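Local coordinates for beta-glucuronidase (uncultured Clostridium sp., PDB 6U7J), which probably hydrolyses beta-D-glucuronides, including estrogen glucuronides in the gut, as a beta-glucuronidase of glycosyl hydrolase family 2, at residues Q528-C531 with I532-N535; H549-F553 with A554-T558. One frame throughout, in Å; residues are numbered along the deposited sequence.

How the contacts relate
Both contacts belong to the TIM barrel domain, and they follow one another along the chain. Contact 1 lies within helix 525-540, on the outside of the barrel; contact 2 begins on strand 545-551, the eighth and last barrel strand, and runs into the loop after it. Strand 502-506, this helix and strand 545-551 form a beta-alpha-beta unit, with strand 545-551 closing the barrel against strand 297-305. The centres of the two contacts are about 16 Å apart, yet they meet where Ile532 CD1 packs 3.9 Å from Ile550 CG2. This apolar touch ties helix to strand, while the loop of contact 2 leads away at the barrel end where enzymes of this fold carry their active sites.

Contact 1. Residues Q528-C531 with I532-N535; sequences QKRC and IEEN
Arg530 reaches along helix 525-540 to two carboxylates, those of Glu533 and Glu534, one turn further on. Bends at chi2 and chi3 (-75° and -64°) curl its chain round toward the following turn and set NH1 between them. NH1 donates to Glu533 OE1 at 2.6 Å, nearly along that oxygen's C-O axis; the oxygen lies a little out of the guanidinium plane. The same nitrogen donates to Glu534 OE2 at 3.2 Å; this acceptor lies in the guanidinium plane and is approached on its anti side, with the two planar groups 84° apart. Arg530 and Glu534 run side by side, whereas Arg530 and Glu533 cross obliquely. Lys529 brings its ammonium to the other oxygen of Glu533, but the modelled separation is too short to be trusted in detail.

Towards the barrel the side chains change character: Ile532 packs on helix 581-592, and Asn535, near helix 480-498, adds a weak hydrogen bond from ND2 to Cys531 O (2.9 Å), which also accepts Asn535 N. Gln528 NE2 instead binds Gly571 O. On the partly exposed face two bases are followed one turn later by two acids, spaced i to i+3 and i+4, so their charges should largely offset one another and favour the helical form.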
loop_
_atom_site.group_PDB
_atom_site.type_symbol
_atom_site.label_atom_id
_atom_site.label_comp_id
_atom_site.label_asym_id
_atom_site.label_seq_id
_atom_site.Cartn_x
_atom_site.Cartn_y
_atom_site.Cartn_z
ATOM N N GLN B 528 -1.706 11.300 -12.391
ATOM C CA GLN B 528 -0.402 11.938 -12.556
ATOM C C GLN B 528 0.049 11.870 -14.008
ATOM O O GLN B 528 0.569 12.852 -14.552
ATOM C CB GLN B 528 0.637 11.280 -11.653
ATOM C CG GLN B 528 1.955 12.031 -11.556
ATOM C CD GLN B 528 2.989 11.303 -10.708
ATOM O OE1 GLN B 528 3.144 10.088 -10.802
ATOM N NE2 GLN B 528 3.699 12.049 -9.877
ATOM N N LYS B 529 -0.160 10.722 -14.658
ATOM C CA LYS B 529 0.279 10.589 -16.035
ATOM C C LYS B 529 -0.499 11.526 -16.956
ATOM O O LYS B 529 0.096 12.197 -17.815
ATOM C CB LYS B 529 0.152 9.140 -16.492
ATOM C CG LYS B 529 0.679 8.897 -17.903
ATOM C CD LYS B 529 -0.292 8.010 -18.638
ATOM C CE LYS B 529 0.274 7.405 -19.913
ATOM N NZ LYS B 529 -0.487 7.897 -21.095
ATOM N N ARG B 530 -1.825 11.601 -16.781
ATOM C CA ARG B 530 -2.664 12.444 -17.638
ATOM C C ARG B 530 -2.412 13.931 -17.371
ATOM O O ARG B 530 -2.372 14.741 -18.305
ATOM C CB ARG B 530 -4.152 12.114 -17.425
ATOM C CG ARG B 530 -4.605 10.687 -17.811
ATOM C CD ARG B 530 -4.707 10.516 -19.317
ATOM N NE ARG B 530 -5.737 11.395 -19.874
ATOM C CZ ARG B 530 -5.488 12.422 -20.685
ATOM N NH1 ARG B 530 -4.241 12.697 -21.056
ATOM N NH2 ARG B 530 -6.486 13.173 -21.123
ATOM N N CYS B 531 -2.272 14.310 -16.099
ATOM C CA CYS B 531 -2.000 15.700 -15.769
ATOM C C CYS B 531 -0.734 16.192 -16.473
ATOM O O CYS B 531 -0.710 17.293 -17.040
ATOM C CB CYS B 531 -1.880 15.838 -14.246
ATOM S SG CYS B 531 -1.389 17.428 -13.609
ATOM N N ILE B 532 0.313 15.361 -16.492
ATOM C CA ILE B 532 1.574 15.740 -17.123
ATOM C C ILE B 532 1.441 15.743 -18.650
ATOM O O ILE B 532 1.962 16.635 -19.326
ATOM C CB ILE B 532 2.699 14.805 -16.628
ATOM C CG1 ILE B 532 3.068 15.169 -15.187
ATOM C CG2 ILE B 532 3.947 14.897 -17.486
ATOM C CD1 ILE B 532 4.168 14.316 -14.652
ATOM N N GLU B 533 0.750 14.751 -19.215
ATOM C CA GLU B 533 0.498 14.743 -20.659
ATOM C C GLU B 533 -0.148 16.038 -21.147
ATOM O O GLU B 533 0.246 16.599 -22.176
ATOM C CB GLU B 533 -0.421 13.587 -21.019
ATOM C CG GLU B 533 0.248 12.281 -21.224
ATOM C CD GLU B 533 -0.778 11.164 -21.311
ATOM O OE1 GLU B 533 -2.011 11.451 -21.316
ATOM O OE2 GLU B 533 -0.355 9.991 -21.390
ATOM N N GLU B 534 -1.205 16.473 -20.461
ATOM C CA GLU B 534 -1.955 17.636 -20.910
ATOM C C GLU B 534 -1.112 18.898 -20.804
ATOM O O GLU B 534 -1.143 19.748 -21.705
ATOM C CB GLU B 534 -3.240 17.771 -20.098
ATOM C CG GLU B 534 -4.290 16.701 -20.416
ATOM C CD GLU B 534 -4.581 16.642 -21.896
ATOM O OE1 GLU B 534 -4.976 17.685 -22.450
ATOM O OE2 GLU B 534 -4.397 15.571 -22.512
ATOM N N ASN B 535 -0.348 19.041 -19.715
ATOM C CA ASN B 535 0.571 20.166 -19.634
ATOM C C ASN B 535 1.585 20.107 -20.768
ATOM O O ASN B 535 1.849 21.118 -21.428
ATOM C CB ASN B 535 1.261 20.197 -18.267
ATOM C CG ASN B 535 0.369 20.792 -17.188
ATOM O OD1 ASN B 535 0.008 21.968 -17.248
ATOM N ND2 ASN B 535 -0.017 19.971 -16.209
#

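Contact 2. Residues H549-F553 with A554-T558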
loop_
_atom_site.group_PDB
_atom_site.type_symbol
_atom_site.label_atom_id
_atom_site.label_comp_id
_atom_site.label_asym_id
_atom_site.label_seq_id
_atom_site.Cartn_x
_atom_site.Cartn_y
_atom_site.Cartn_z
ATOM N N HIS B 549 10.496 21.029 -16.545
ATOM C CA HIS B 549 10.995 20.347 -15.358
ATOM C C HIS B 549 9.778 19.917 -14.564
ATOM O O HIS B 549 9.023 20.764 -14.070
ATOM C CB HIS B 549 11.930 21.237 -14.533
ATOM C CG HIS B 549 13.374 21.130 -14.934
ATOM N ND1 HIS B 549 14.401 21.610 -14.150
ATOM C CD2 HIS B 549 13.958 20.606 -16.040
ATOM C CE1 HIS B 549 15.557 21.373 -14.748
ATOM N NE2 HIS B 549 15.316 20.765 -15.897
ATOM N N ILE B 550 9.556 18.603 -14.505
ATOM C CA ILE B 550 8.473 18.052 -13.704
ATOM C C ILE B 550 8.823 18.246 -12.237
ATOM O O ILE B 550 9.995 18.144 -11.853
ATOM C CB ILE B 550 8.273 16.568 -14.050
ATOM C CG1 ILE B 550 7.724 16.421 -15.472
ATOM C CG2 ILE B 550 7.317 15.901 -13.066
ATOM C CD1 ILE B 550 7.871 15.021 -16.029
ATOM N N TRP B 551 7.839 18.573 -11.410
ATOM C CA TRP B 551 8.161 18.783 -10.011
ATOM C C TRP B 551 8.076 17.487 -9.233
ATOM O O TRP B 551 7.079 16.754 -9.300
ATOM C CB TRP B 551 7.306 19.820 -9.307
ATOM C CG TRP B 551 7.692 19.871 -7.824
ATOM C CD1 TRP B 551 6.890 19.590 -6.754
ATOM C CD2 TRP B 551 8.995 20.169 -7.274
ATOM N NE1 TRP B 551 7.596 19.727 -5.576
ATOM C CE2 TRP B 551 8.883 20.089 -5.864
ATOM C CE3 TRP B 551 10.226 20.536 -7.833
ATOM C CZ2 TRP B 551 9.957 20.349 -5.008
ATOM C CZ3 TRP B 551 11.308 20.795 -6.977
ATOM C CH2 TRP B 551 11.163 20.699 -5.583
ATOM N N ALA B 552 9.134 17.277 -8.455
ATOM C CA ALA B 552 9.453 16.139 -7.630
ATOM C C ALA B 552 9.964 15.040 -8.542
ATOM O O ALA B 552 9.204 14.335 -9.222
ATOM C CB ALA B 552 8.277 15.741 -6.760
ATOM N N PHE B 553 11.292 15.006 -8.628
ATOM C CA PHE B 553 12.010 13.793 -8.982
ATOM C C PHE B 553 11.540 12.628 -8.119
ATOM O O PHE B 553 11.172 11.566 -8.635
ATOM C CB PHE B 553 13.515 14.041 -8.811
ATOM C CG PHE B 553 14.360 12.845 -9.071
ATOM C CD1 PHE B 553 14.945 12.156 -8.018
ATOM C CD2 PHE B 553 14.571 12.401 -10.373
ATOM C CE1 PHE B 553 15.726 11.037 -8.255
ATOM C CE2 PHE B 553 15.347 11.276 -10.626
ATOM C CZ PHE B 553 15.934 10.598 -9.567
ATOM N N ALA B 554 11.524 12.823 -6.797
ATOM C CA ALA B 554 11.192 11.779 -5.836
ATOM C C ALA B 554 10.356 12.358 -4.700
ATOM O O ALA B 554 10.529 13.517 -4.309
ATOM C CB ALA B 554 12.458 11.125 -5.235
ATOM N N ASP B 555 9.435 11.537 -4.187
ATOM C CA ASP B 555 8.714 11.872 -2.965
ATOM C C ASP B 555 9.719 12.321 -1.904
ATOM O O ASP B 555 10.789 11.730 -1.771
ATOM C CB ASP B 555 7.908 10.650 -2.478
ATOM C CG ASP B 555 6.796 10.207 -3.478
ATOM O OD1 ASP B 555 6.421 10.986 -4.370
ATOM O OD2 ASP B 555 6.286 9.061 -3.370
ATOM N N PHE B 556 9.397 13.395 -1.178
ATOM C CA PHE B 556 10.309 13.956 -0.174
ATOM C C PHE B 556 9.515 14.461 1.020
ATOM O O PHE B 556 8.299 14.652 0.950
ATOM C CB PHE B 556 11.160 15.097 -0.751
ATOM C CG PHE B 556 10.355 16.271 -1.219
ATOM C CD1 PHE B 556 10.077 17.333 -0.350
ATOM C CD2 PHE B 556 9.902 16.337 -2.545
ATOM C CE1 PHE B 556 9.328 18.424 -0.784
ATOM C CE2 PHE B 556 9.156 17.433 -2.989
ATOM C CZ PHE B 556 8.869 18.479 -2.117
ATOM N N MET B 557 10.215 14.710 2.124
ATOM C CA MET B 557 9.535 15.051 3.367
ATOM C C MET B 557 9.221 16.534 3.419
ATOM O O MET B 557 9.966 17.362 2.889
ATOM C CB MET B 557 10.374 14.671 4.592
ATOM C CG MET B 557 9.869 13.425 5.315
ATOM S SD MET B 557 8.169 13.507 5.945
ATOM C CE MET B 557 8.355 14.583 7.355
ATOM N N THR B 558 8.111 16.863 4.073
ATOM C CA THR B 558 7.664 18.237 4.265
ATOM C C THR B 558 7.290 18.450 5.725
ATOM O O THR B 558 7.051 17.497 6.475
ATOM C CB THR B 558 6.429 18.585 3.421
ATOM O OG1 THR B 558 5.299 17.868 3.939
ATOM C CG2 THR B 558 6.619 18.239 1.954
#
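From Trp551 to Phe556 the chain leaves the last strand of the TIM barrel, bulges aside at Ala552 to Ala554 and then runs on in roughly the strand's direction, so that these two aromatic residues meet across the bulge. Strand 545-551 is held between its barrel neighbours by backbone bonds, His549 with Val504 on one side and Ile550 with Gly303 on the other. Ala552 then takes a positive phi of 77°, uncommon for a residue with a side chain, and Phe553 adopts helix-like angles, so the strand direction is broken within two residues. Beyond them Ala554 to Thr558 run in extended conformations without forming a strand.

Trp551 and Phe556 carry the contact. Their side chains cross at about a right angle, and the planes of the Trp551 six-membered ring and the Phe556 ring are 78° apart, with centroids separated by 5.7 Å. The pair is oblique rather than a regular stack: Phe556 CZ lies at the rim of the indole, near its plane, 3.6 Å from Trp551 CZ2. A chi1 of 62° places Phe556 CG between its own backbone N and carbonyl carbon, which turns the ring back toward the strand end. His307 meets both rings, and Tyr470 also touches Trp551, consistent with a wall of aromatic groups near the active-site end of the barrel.

Phe553 points elsewhere, into a largely apolar setting of Phe304, Phe573, Leu328 and Leu329, with Asp325 of helix 319-332 also touching it; its CD1 lies 3.9 Å from Ala554 CB. Asp555, also buried, has its charge answered by Lys580. The small Ala552 fits inside the bend, where a methyl group is enough to reach both aromatics: CB sits above one face of the Trp551 ring, offset toward the rim, and meets the edge of Phe556 at CE2, 4.2 Å away.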